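Long-range contacts in DnaJ homolog dnj-2 (Caenorhabditis elegans, PDB 2QSA), which probably acts as a membrane-bound Hsp40 co-chaperone whose J domain, the part described here, would stimulate the ATPase of an Hsp70 partner: residues A[6-11]-A[80-85]; A[17-23]-A[68-72]; A[33-37]-A[65-69]; A[74-80]-A[97-101]. All coordinates share one frame; numbering follows the deposited sequence.

Overall arrangement
The four contacts tie together an all-helical J-domain construct. Interactions 2 and 3 share Ala68 and Tyr69 of helix 52-73, their centres only 5 Å apart: interaction 3 pairs this helix with antiparallel helix 30-43, and interaction 2 sets helix 17-20 against it. Both end on the same part of helix 52-73, and interaction 2 closes before interaction 4 opens. Interactions 1 and 4 share Asn80 of helix 75-86, with centres 10 Å apart; their segments alternate along the chain, so the N-terminal loop and helix 91-101 meet on that helix. Interactions 1 and 3, 16 Å apart, lie on opposite sides of the chain's centre. Long hairpin, short helix and terminal segments are thereby held in one core.

Interaction 1: residues A[6-11]-A[80-85]; sequences FAPELY and NYDYYL
Tyr11 and Tyr84 lie at the centre of the contact, where the N-terminal loop settles on segment 80-85 of helix 75-86 through an aromatic cluster completed by Phe6 and Tyr81. The tight part is around Tyr11. Tyr81 turns an edge toward its face, the planes 66° apart, and Tyr81 CD1 comes within 3.3 Å of Tyr11 CG. Tyr84 packs obliquely beside the same ring, with Tyr84 CD2 3.7 Å from Tyr11 CD2. Its CG points away from its own backbone N (chi1 165°), which carries the phenol across to the loop. There the backbone N of Ala7 donates to Tyr84 OH at 2.9 Å, near the ring plane and fairly straight (162°). A water in this inner part hydrogen-bonds both Tyr84 OH and Leu10 O. Tyrosine suits this place because its ring packs while its hydroxyl serves the loop backbone. Farther along, Phe6 CZ rests 3.5 Å from Leu85 CD2.

The looser side, at the partly exposed Tyr11 and Asn80, is bridged by another water, which joins Tyr11 OH to Asn80 ND2, while Asn80 CB packs against Tyr11 OH at 3.4 Å.

Tyr81 OH, meanwhile, bonds to Cys17 N at the start of helix 17-20. The loop lies against both helix 75-86 and helix 91-101, whose Tyr98 packs edge-to-face with Tyr11, while Thr71 of helix 52-73 touches both Tyr11 and Tyr81.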
# COMPACT_ATOMS: atom_id res chain seq x y z
N PHE A 6 3.36 12.88 -3.08
CA PHE A 6 2.50 12.07 -2.20
C PHE A 6 2.18 12.80 -0.89
O PHE A 6 2.94 13.65 -0.42
CB PHE A 6 3.12 10.72 -1.82
CG PHE A 6 3.35 9.77 -2.98
CD1 PHE A 6 2.86 10.08 -4.26
CD2 PHE A 6 4.02 8.56 -2.79
CE1 PHE A 6 3.03 9.21 -5.34
CE2 PHE A 6 4.23 7.69 -3.86
CZ PHE A 6 3.71 8.00 -5.15
N ALA A 7 1.07 12.39 -0.29
CA ALA A 7 0.72 12.79 1.05
C ALA A 7 1.01 11.65 2.02
O ALA A 7 0.53 10.53 1.83
CB ALA A 7 -0.79 13.22 1.12
N PRO A 8 1.80 11.91 3.08
CA PRO A 8 2.08 10.89 4.11
C PRO A 8 0.83 10.21 4.69
O PRO A 8 0.86 9.01 5.01
CB PRO A 8 2.83 11.70 5.20
CG PRO A 8 3.53 12.77 4.41
CD PRO A 8 2.54 13.18 3.33
N GLU A 9 -0.28 10.94 4.82
CA GLU A 9 -1.46 10.35 5.45
C GLU A 9 -2.30 9.49 4.50
O GLU A 9 -3.21 8.80 4.94
CB GLU A 9 -2.32 11.41 6.13
CG GLU A 9 -2.81 12.50 5.21
CD GLU A 9 -1.89 13.70 5.17
OE1 GLU A 9 -0.65 13.53 5.13
OE2 GLU A 9 -2.41 14.84 5.17
N LEU A 10 -2.02 9.52 3.20
CA LEU A 10 -2.85 8.73 2.26
C LEU A 10 -2.16 7.44 1.82
O LEU A 10 -0.96 7.41 1.60
CB LEU A 10 -3.21 9.55 1.00
CG LEU A 10 -3.87 10.92 1.18
CD1 LEU A 10 -4.08 11.59 -0.17
CD2 LEU A 10 -5.17 10.79 1.91
N TYR A 11 -2.96 6.37 1.69
CA TYR A 11 -2.46 5.13 1.08
C TYR A 11 -1.17 4.65 1.76
O TYR A 11 -1.14 4.55 3.00
CB TYR A 11 -2.29 5.36 -0.44
CG TYR A 11 -3.61 5.73 -1.10
CD1 TYR A 11 -4.65 4.79 -1.16
CD2 TYR A 11 -3.83 7.01 -1.66
CE1 TYR A 11 -5.87 5.09 -1.78
CE2 TYR A 11 -5.06 7.32 -2.27
CZ TYR A 11 -6.05 6.36 -2.34
OH TYR A 11 -7.24 6.67 -2.95
N ASN A 80 -9.07 4.74 -7.62
CA ASN A 80 -8.77 6.00 -6.90
C ASN A 80 -7.25 6.21 -6.75
O ASN A 80 -6.73 7.32 -6.96
CB ASN A 80 -9.40 5.98 -5.51
CG ASN A 80 -10.94 6.14 -5.56
OD1 ASN A 80 -11.48 6.49 -6.60
ND2 ASN A 80 -11.62 5.90 -4.46
N TYR A 81 -6.56 5.14 -6.40
CA TYR A 81 -5.11 5.21 -6.20
C TYR A 81 -4.36 5.60 -7.47
O TYR A 81 -3.52 6.54 -7.47
CB TYR A 81 -4.58 3.85 -5.71
CG TYR A 81 -3.12 3.99 -5.24
CD1 TYR A 81 -2.78 4.91 -4.21
CD2 TYR A 81 -2.08 3.24 -5.83
CE1 TYR A 81 -1.48 5.09 -3.78
CE2 TYR A 81 -0.76 3.41 -5.42
CZ TYR A 81 -0.44 4.32 -4.39
OH TYR A 81 0.83 4.47 -3.95
N ASP A 82 -4.72 4.92 -8.56
CA ASP A 82 -4.11 5.23 -9.85
C ASP A 82 -4.37 6.70 -10.28
O ASP A 82 -3.49 7.37 -10.82
CB ASP A 82 -4.63 4.24 -10.89
CG ASP A 82 -4.05 2.85 -10.71
OD1 ASP A 82 -3.04 2.67 -9.99
OD2 ASP A 82 -4.62 1.89 -11.30
N TYR A 83 -5.58 7.18 -10.02
CA TYR A 83 -5.92 8.58 -10.31
C TYR A 83 -5.03 9.54 -9.49
O TYR A 83 -4.47 10.51 -10.00
CB TYR A 83 -7.39 8.83 -10.02
CG TYR A 83 -7.83 10.17 -10.56
CD1 TYR A 83 -8.41 10.26 -11.82
CD2 TYR A 83 -7.61 11.31 -9.83
CE1 TYR A 83 -8.80 11.49 -12.31
CE2 TYR A 83 -8.01 12.56 -10.30
CZ TYR A 83 -8.59 12.64 -11.56
OH TYR A 83 -8.98 13.87 -12.04
N TYR A 84 -4.90 9.25 -8.20
CA TYR A 84 -3.98 9.99 -7.32
C TYR A 84 -2.53 10.01 -7.80
O TYR A 84 -1.89 11.06 -7.81
CB TYR A 84 -4.07 9.30 -5.96
CG TYR A 84 -3.01 9.62 -4.94
CD1 TYR A 84 -2.97 10.88 -4.31
CD2 TYR A 84 -2.10 8.61 -4.49
CE1 TYR A 84 -2.02 11.16 -3.29
CE2 TYR A 84 -1.14 8.89 -3.49
CZ TYR A 84 -1.12 10.13 -2.87
OH TYR A 84 -0.21 10.36 -1.87
N LEU A 85 -2.02 8.84 -8.20
CA LEU A 85 -0.66 8.78 -8.76
C LEU A 85 -0.55 9.70 -10.00
O LEU A 85 0.45 10.41 -10.18
CB LEU A 85 -0.28 7.36 -9.15
CG LEU A 85 -0.09 6.36 -8.00
CD1 LEU A 85 0.31 5.01 -8.64
CD2 LEU A 85 1.02 6.83 -6.98
O HOH W 1 0.57 8.14 -0.57
O HOH W 2 -9.58 5.25 -2.33

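Interaction 2: residues A[17-23]-A[68-72]; sequences CYDVLEV and AYETL
This is a buried, largely apolar contact near the centre of the domain, where the short helix 17-20 and the turn after it pack on the C-terminal part of helix 52-73. The backbones come unusually near each other, Cys17 CA lying 4.6 Å from Ala68 CA, and the small methyl of Ala68 makes this possible. Its CB is met by Cys17 O and by Leu21 CG, each at 3.6 Å, while Val20 CG1 adds a third neighbour.

Leu72, one turn farther on, uses its two methyl branches separately. CD2 sits over one face of the Tyr18 ring in a CH-pi contact, 3.9 Å from the ring centroid and 19° off the normal; CD1 reaches back to the backbone, 3.8 Å from Cys17 O. Leu72 CG lies beside its backbone N (chi1 -62°), a setting that sends CD2 to the Tyr18 ring and CD1 to the backbone of Cys17 and Tyr18. Leu21 brings CD1 to 3.8 Å from Tyr69 N, covering the next part of the helix.

The polar end of Tyr18 is satisfied elsewhere, its OH bonding to Asp82 of helix 75-86. Cys17 SG, near Thr71, is held by the disulfide to Cys12, which ties the preceding loop to this core. Glu22, with positive phi, closes the short helix in a Schellman motif. A short first helix laid against the long hairpin is characteristic of the J-domain fold.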
# COMPACT_ATOMS: atom_id res chain seq x y z
N CYS A 17 2.43 2.21 -3.34
CA CYS A 17 1.93 0.87 -2.90
C CYS A 17 2.34 -0.28 -3.87
O CYS A 17 2.53 -1.43 -3.41
CB CYS A 17 0.39 0.85 -2.76
SG CYS A 17 -0.29 1.94 -1.50
N TYR A 18 2.40 0.03 -5.17
CA TYR A 18 2.92 -1.01 -6.11
C TYR A 18 4.36 -1.39 -5.71
O TYR A 18 4.71 -2.57 -5.69
CB TYR A 18 2.92 -0.51 -7.53
CG TYR A 18 1.57 -0.32 -8.13
CD1 TYR A 18 0.85 -1.41 -8.68
CD2 TYR A 18 0.99 0.95 -8.16
CE1 TYR A 18 -0.41 -1.21 -9.29
CE2 TYR A 18 -0.27 1.17 -8.79
CZ TYR A 18 -0.97 0.07 -9.33
OH TYR A 18 -2.19 0.28 -9.94
N ASP A 19 5.19 -0.40 -5.41
CA ASP A 19 6.59 -0.68 -5.02
C ASP A 19 6.67 -1.45 -3.71
O ASP A 19 7.52 -2.30 -3.55
CB ASP A 19 7.39 0.61 -4.86
CG ASP A 19 7.55 1.37 -6.18
OD1 ASP A 19 7.35 0.79 -7.24
OD2 ASP A 19 7.96 2.56 -6.12
N VAL A 20 5.77 -1.11 -2.78
CA VAL A 20 5.75 -1.82 -1.49
C VAL A 20 5.63 -3.34 -1.66
O VAL A 20 6.30 -4.12 -0.97
CB VAL A 20 4.59 -1.30 -0.56
CG1 VAL A 20 4.44 -2.19 0.69
CG2 VAL A 20 4.86 0.16 -0.14
N LEU A 21 4.76 -3.75 -2.58
CA LEU A 21 4.58 -5.16 -2.88
C LEU A 21 5.45 -5.70 -4.01
O LEU A 21 5.33 -6.88 -4.37
CB LEU A 21 3.09 -5.42 -3.16
CG LEU A 21 2.16 -5.12 -1.95
CD1 LEU A 21 0.68 -5.39 -2.36
CD2 LEU A 21 2.51 -5.98 -0.74
N GLU A 22 6.33 -4.86 -4.55
CA GLU A 22 7.24 -5.23 -5.66
C GLU A 22 6.42 -5.77 -6.84
O GLU A 22 6.80 -6.76 -7.48
CB GLU A 22 8.34 -6.20 -5.16
CG GLU A 22 9.12 -5.65 -3.92
CD GLU A 22 10.04 -6.69 -3.18
OE1 GLU A 22 9.80 -7.92 -3.22
OE2 GLU A 22 10.99 -6.23 -2.50
N VAL A 23 5.28 -5.15 -7.11
CA VAL A 23 4.48 -5.46 -8.30
C VAL A 23 4.54 -4.29 -9.26
O VAL A 23 4.88 -3.16 -8.88
CB VAL A 23 3.01 -5.81 -7.99
CG1 VAL A 23 2.92 -7.10 -7.19
CG2 VAL A 23 2.36 -4.71 -7.26
N ALA A 68 -0.89 -1.66 1.40
CA ALA A 68 -0.65 -1.73 -0.06
C ALA A 68 -1.61 -2.75 -0.66
O ALA A 68 -2.16 -2.52 -1.72
CB ALA A 68 0.80 -2.13 -0.36
N TYR A 69 -1.80 -3.87 0.02
CA TYR A 69 -2.66 -4.91 -0.59
C TYR A 69 -4.12 -4.45 -0.60
O TYR A 69 -4.81 -4.67 -1.59
CB TYR A 69 -2.51 -6.20 0.19
CG TYR A 69 -3.23 -7.38 -0.41
CD1 TYR A 69 -3.05 -7.74 -1.75
CD2 TYR A 69 -4.03 -8.22 0.38
CE1 TYR A 69 -3.66 -8.88 -2.33
CE2 TYR A 69 -4.65 -9.38 -0.19
CZ TYR A 69 -4.46 -9.69 -1.56
OH TYR A 69 -5.06 -10.81 -2.12
N GLU A 70 -4.57 -3.83 0.50
CA GLU A 70 -5.94 -3.33 0.58
C GLU A 70 -6.23 -2.29 -0.49
O GLU A 70 -7.31 -2.27 -1.06
CB GLU A 70 -6.23 -2.80 1.98
CG GLU A 70 -6.23 -3.92 3.03
CD GLU A 70 -6.14 -3.42 4.48
OE1 GLU A 70 -6.12 -2.18 4.68
OE2 GLU A 70 -6.08 -4.27 5.42
N THR A 71 -5.25 -1.43 -0.76
CA THR A 71 -5.40 -0.38 -1.76
C THR A 71 -5.47 -0.97 -3.17
O THR A 71 -6.27 -0.48 -3.98
CB THR A 71 -4.19 0.56 -1.68
OG1 THR A 71 -4.18 1.14 -0.35
CG2 THR A 71 -4.23 1.65 -2.78
N LEU A 72 -4.67 -1.99 -3.43
CA LEU A 72 -4.55 -2.47 -4.81
C LEU A 72 -5.52 -3.60 -5.13
O LEU A 72 -5.82 -3.83 -6.31
CB LEU A 72 -3.12 -2.88 -5.14
CG LEU A 72 -2.10 -1.72 -5.04
CD1 LEU A 72 -0.67 -2.27 -5.23
CD2 LEU A 72 -2.46 -0.66 -6.08

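Interaction 3: residues A[33-37]-A[65-69]; sequences LAKAY and IATAY
Tyr37 and Tyr69 stack across the antiparallel pair of long helices that forms the hairpin of the J domain, with segments 33-37 and 65-69 running at 173° to each other and their axes 10.5 Å apart. The aromatic interaction leads. The two rings are almost parallel, planes 2° apart, and form an offset stack with centroids separated by 4.2 Å. Although the rings lie flat on each other, the side chains cross at about a right angle: Tyr37 CG lies over the Tyr69 ring near its rim, and Tyr69 CD2 over that of Tyr37. Each leaves its helix with CG directed away from its own N (chi1 161° for Tyr37), which swings the rings into the gap between the helices.

A CH-pi contact extends the stack: Tyr37 CB stands over the face of Tyr69, 3.7 Å from the ring centroid. Broad, flat tyrosines suit an interface whose helices are this far apart, because each can span the space.

Aliphatic groups then line the borders. Leu33 meets the Tyr69 ring at its edge, near the ring plane, with Leu33 CG 3.7 Å from Tyr69 CD1; its other neighbours include Leu21 and Leu72, carrying the packing into the domain's core. Ile65 presents its CG2 branch to Tyr37 CD1. Ala34 leaves room for the phenol end of Tyr69, and Ala34 CB lies 3.3 Å from Tyr69 OH.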
# COMPACT_ATOMS: atom_id res chain seq x y z
N LEU A 33 -0.71 -10.04 -7.52
CA LEU A 33 -0.80 -9.15 -6.34
C LEU A 33 -0.97 -10.00 -5.08
O LEU A 33 -0.29 -9.76 -4.07
CB LEU A 33 -1.99 -8.20 -6.50
CG LEU A 33 -2.14 -7.22 -5.31
CD1 LEU A 33 -1.01 -6.15 -5.36
CD2 LEU A 33 -3.50 -6.57 -5.37
N ALA A 34 -1.86 -11.00 -5.14
CA ALA A 34 -2.12 -11.81 -3.94
C ALA A 34 -0.84 -12.61 -3.56
O ALA A 34 -0.47 -12.74 -2.39
CB ALA A 34 -3.30 -12.76 -4.16
N LYS A 35 -0.16 -13.14 -4.57
CA LYS A 35 1.04 -13.95 -4.29
C LYS A 35 2.11 -13.08 -3.61
O LYS A 35 2.79 -13.51 -2.65
CB LYS A 35 1.56 -14.53 -5.61
CG LYS A 35 2.82 -15.38 -5.46
CD LYS A 35 3.43 -15.67 -6.86
CE LYS A 35 4.63 -16.61 -6.86
NZ LYS A 35 4.41 -17.91 -6.26
N ALA A 36 2.24 -11.85 -4.11
CA ALA A 36 3.25 -10.87 -3.62
C ALA A 36 2.92 -10.48 -2.16
O ALA A 36 3.79 -10.52 -1.29
CB ALA A 36 3.30 -9.65 -4.51
N TYR A 37 1.65 -10.16 -1.92
CA TYR A 37 1.19 -9.82 -0.58
C TYR A 37 1.47 -10.97 0.37
O TYR A 37 2.03 -10.77 1.45
CB TYR A 37 -0.30 -9.44 -0.54
CG TYR A 37 -0.84 -9.55 0.88
CD1 TYR A 37 -0.50 -8.56 1.84
CD2 TYR A 37 -1.64 -10.64 1.28
CE1 TYR A 37 -0.93 -8.65 3.17
CE2 TYR A 37 -2.13 -10.73 2.60
CZ TYR A 37 -1.74 -9.75 3.54
OH TYR A 37 -2.16 -9.87 4.81
N ILE A 65 2.58 -3.24 4.32
CA ILE A 65 2.31 -4.33 3.40
C ILE A 65 0.79 -4.52 3.26
O ILE A 65 0.26 -4.59 2.15
CB ILE A 65 3.01 -5.63 3.85
CG1 ILE A 65 4.54 -5.43 3.70
CG2 ILE A 65 2.50 -6.81 3.06
CD1 ILE A 65 5.36 -6.17 4.75
N ALA A 66 0.09 -4.56 4.39
CA ALA A 66 -1.37 -4.79 4.40
C ALA A 66 -2.08 -3.60 3.74
O ALA A 66 -3.04 -3.81 2.98
CB ALA A 66 -1.84 -5.00 5.80
N THR A 67 -1.66 -2.36 4.04
CA THR A 67 -2.26 -1.18 3.39
C THR A 67 -2.09 -1.25 1.86
O THR A 67 -3.04 -0.96 1.12
CB THR A 67 -1.62 0.09 3.92
OG1 THR A 67 -2.03 0.23 5.28
CG2 THR A 67 -2.11 1.29 3.17
N ALA A 68 -0.89 -1.66 1.40
CA ALA A 68 -0.65 -1.73 -0.06
C ALA A 68 -1.61 -2.75 -0.66
O ALA A 68 -2.16 -2.52 -1.72
CB ALA A 68 0.80 -2.13 -0.36
N TYR A 69 -1.80 -3.87 0.02
CA TYR A 69 -2.66 -4.91 -0.59
C TYR A 69 -4.12 -4.45 -0.60
O TYR A 69 -4.81 -4.67 -1.59
CB TYR A 69 -2.51 -6.20 0.19
CG TYR A 69 -3.23 -7.38 -0.41
CD1 TYR A 69 -3.05 -7.74 -1.75
CD2 TYR A 69 -4.03 -8.22 0.38
CE1 TYR A 69 -3.66 -8.88 -2.33
CE2 TYR A 69 -4.65 -9.38 -0.19
CZ TYR A 69 -4.46 -9.69 -1.56
OH TYR A 69 -5.06 -10.81 -2.12

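Interaction 4: residues A[74-80]-A[97-101]; sequences DDEAKTN and QYYRL
Glu76 and Arg100 form a salt bridge at the surface, where helix 75-80 and helix 97-101 run antiparallel (168°). Glu76 OE2 approaches the guanidinium at its edge, near the plane, and lies 2.5 Å from Arg100 NH2. That length is very short, the N-H...O angle of 120° is bent and Glu76 has a second conformer, so the hydrogen-bond geometry is doubtful, though the opposite charges are close. The Arg100 chain bends at chi3 (65°), turning its head toward the carboxylate, while Glu76 reaches out in an extended form. Long, charged residues suit this exposed border, where their charged ends can meet near solvent.

A single water joins the next layer. It accepts from Asn80 ND2 and from Arg100 NE, and donates to Gln97 O and, at 2.7 Å, to Gln97 OE1, so four bonds fix it between the helices. Asn80 thereby gains a mediated link to helix 97-101; the amide also packs against Gln97, with Asn80 CG 3.8 Å from Gln97 CB. Asp74 caps the helix start, its OD2 accepting from Ala77 N at 3.0 Å.

Leu101, modelled in two conformers, supplies the apolar part. Its CD1 branch lies 3.6 Å from Ala77 N and 4.0 Å from Ala77 CB, and CD2 runs beside the Glu76 carboxylate. Alanine leaves space for this leucine.

Helix 91-101 thus lies along helix 75-86, with Tyr98 packing on Leu10 of the N-terminal loop, while on helix 75-86 Lys78 makes a salt bridge to Asp82 and a cation-pi contact with Phe28.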
# COMPACT_ATOMS: atom_id res chain seq x y z
N ASP A 74 -8.70 -3.99 -3.97
CA ASP A 74 -10.06 -3.47 -4.12
C ASP A 74 -10.15 -2.64 -5.40
O ASP A 74 -9.43 -1.66 -5.57
CB ASP A 74 -10.44 -2.61 -2.92
CG ASP A 74 -11.88 -2.15 -2.99
OD1 ASP A 74 -12.77 -3.02 -2.83
OD2 ASP A 74 -12.12 -0.93 -3.23
N ASP A 75 -11.05 -3.03 -6.30
CA ASP A 75 -11.10 -2.32 -7.61
C ASP A 75 -11.30 -0.80 -7.54
O ASP A 75 -10.65 -0.04 -8.28
CB ASP A 75 -12.19 -2.91 -8.50
CG ASP A 75 -11.94 -4.37 -8.84
OD1 ASP A 75 -10.90 -4.92 -8.46
OD2 ASP A 75 -12.86 -4.96 -9.43
N GLU A 76 -12.20 -0.38 -6.65
CA GLU A 76 -12.52 1.03 -6.48
C GLU A 76 -11.34 1.80 -5.87
O GLU A 76 -10.97 2.88 -6.36
CB GLU A 76 -13.77 1.22 -5.62
CG GLU A 76 -14.23 2.65 -5.48
CD GLU A 76 -15.64 2.77 -4.93
OE1 GLU A 76 -16.16 1.79 -4.34
OE2 GLU A 76 -16.23 3.84 -5.12
N ALA A 77 -10.73 1.22 -4.83
CA ALA A 77 -9.57 1.84 -4.15
C ALA A 77 -8.45 1.97 -5.19
O ALA A 77 -7.78 3.01 -5.25
CB ALA A 77 -9.11 0.99 -2.96
N LYS A 78 -8.25 0.92 -6.00
CA LYS A 78 -7.13 0.91 -6.96
C LYS A 78 -7.39 1.99 -8.02
O LYS A 78 -6.46 2.70 -8.41
CB LYS A 78 -6.96 -0.47 -7.64
CG LYS A 78 -5.77 -0.50 -8.56
CD LYS A 78 -5.60 -1.88 -9.17
CE LYS A 78 -4.35 -1.91 -10.08
NZ LYS A 78 -4.50 -0.98 -11.27
N THR A 79 -8.63 2.12 -8.48
CA THR A 79 -8.95 3.15 -9.48
C THR A 79 -8.65 4.54 -8.88
O THR A 79 -8.00 5.39 -9.50
CB THR A 79 -10.43 3.01 -9.91
OG1 THR A 79 -10.59 1.77 -10.61
CG2 THR A 79 -10.83 4.19 -10.80
N ASN A 80 -9.07 4.74 -7.62
CA ASN A 80 -8.77 6.00 -6.90
C ASN A 80 -7.25 6.21 -6.75
O ASN A 80 -6.73 7.32 -6.96
CB ASN A 80 -9.40 5.98 -5.51
CG ASN A 80 -10.94 6.14 -5.56
OD1 ASN A 80 -11.48 6.49 -6.60
ND2 ASN A 80 -11.62 5.90 -4.46
N GLN A 97 -11.70 11.29 -2.21
CA GLN A 97 -11.94 9.90 -2.67
C GLN A 97 -11.38 8.89 -1.67
O GLN A 97 -12.00 7.87 -1.43
CB GLN A 97 -11.33 9.63 -4.04
CG GLN A 97 -11.89 10.52 -5.21
CD GLN A 97 -13.40 10.49 -5.35
OE1 GLN A 97 -14.06 9.47 -5.11
NE2 GLN A 97 -13.97 11.62 -5.78
N TYR A 98 -10.21 9.20 -1.10
CA TYR A 98 -9.59 8.31 -0.10
C TYR A 98 -10.52 8.18 1.12
O TYR A 98 -10.91 7.07 1.55
CB TYR A 98 -8.24 8.86 0.31
CG TYR A 98 -7.55 8.07 1.42
CD1 TYR A 98 -6.93 6.85 1.14
CD2 TYR A 98 -7.50 8.55 2.72
CE1 TYR A 98 -6.28 6.15 2.10
CE2 TYR A 98 -6.86 7.82 3.73
CZ TYR A 98 -6.25 6.62 3.39
OH TYR A 98 -5.62 5.89 4.37
N TYR A 99 -10.88 9.32 1.70
CA TYR A 99 -11.73 9.29 2.89
C TYR A 99 -13.17 8.80 2.65
O TYR A 99 -13.73 8.07 3.50
CB TYR A 99 -11.64 10.61 3.66
CG TYR A 99 -10.29 10.82 4.32
CD1 TYR A 99 -9.87 9.99 5.38
CD2 TYR A 99 -9.42 11.80 3.88
CE1 TYR A 99 -8.59 10.17 6.00
CE2 TYR A 99 -8.16 11.99 4.48
CZ TYR A 99 -7.75 11.17 5.54
OH TYR A 99 -6.51 11.39 6.12
N ARG A 100 -13.76 9.14 1.50
CA ARG A 100 -15.12 8.68 1.14
C ARG A 100 -15.24 7.16 1.13
O ARG A 100 -16.24 6.57 1.58
CB ARG A 100 -15.51 9.17 -0.26
CG ARG A 100 -17.00 8.95 -0.60
CD ARG A 100 -17.31 9.03 -2.09
NE ARG A 100 -16.66 7.94 -2.81
CZ ARG A 100 -17.14 6.69 -2.93
NH1 ARG A 100 -18.32 6.33 -2.41
NH2 ARG A 100 -16.44 5.80 -3.60
N LEU A 101 -14.24 6.51 0.56
CA LEU A 101 -14.27 5.07 0.42
C LEU A 101 -14.20 4.42 1.77
O LEU A 101 -14.84 3.39 2.00
CB LEU A 101 -13.11 4.59 -0.44
CG LEU A 101 -13.52 3.99 -1.77
CD1 LEU A 101 -12.33 3.20 -2.29
CD2 LEU A 101 -14.74 3.07 -1.60
O HOH W 3 -14.02 7.32 -3.47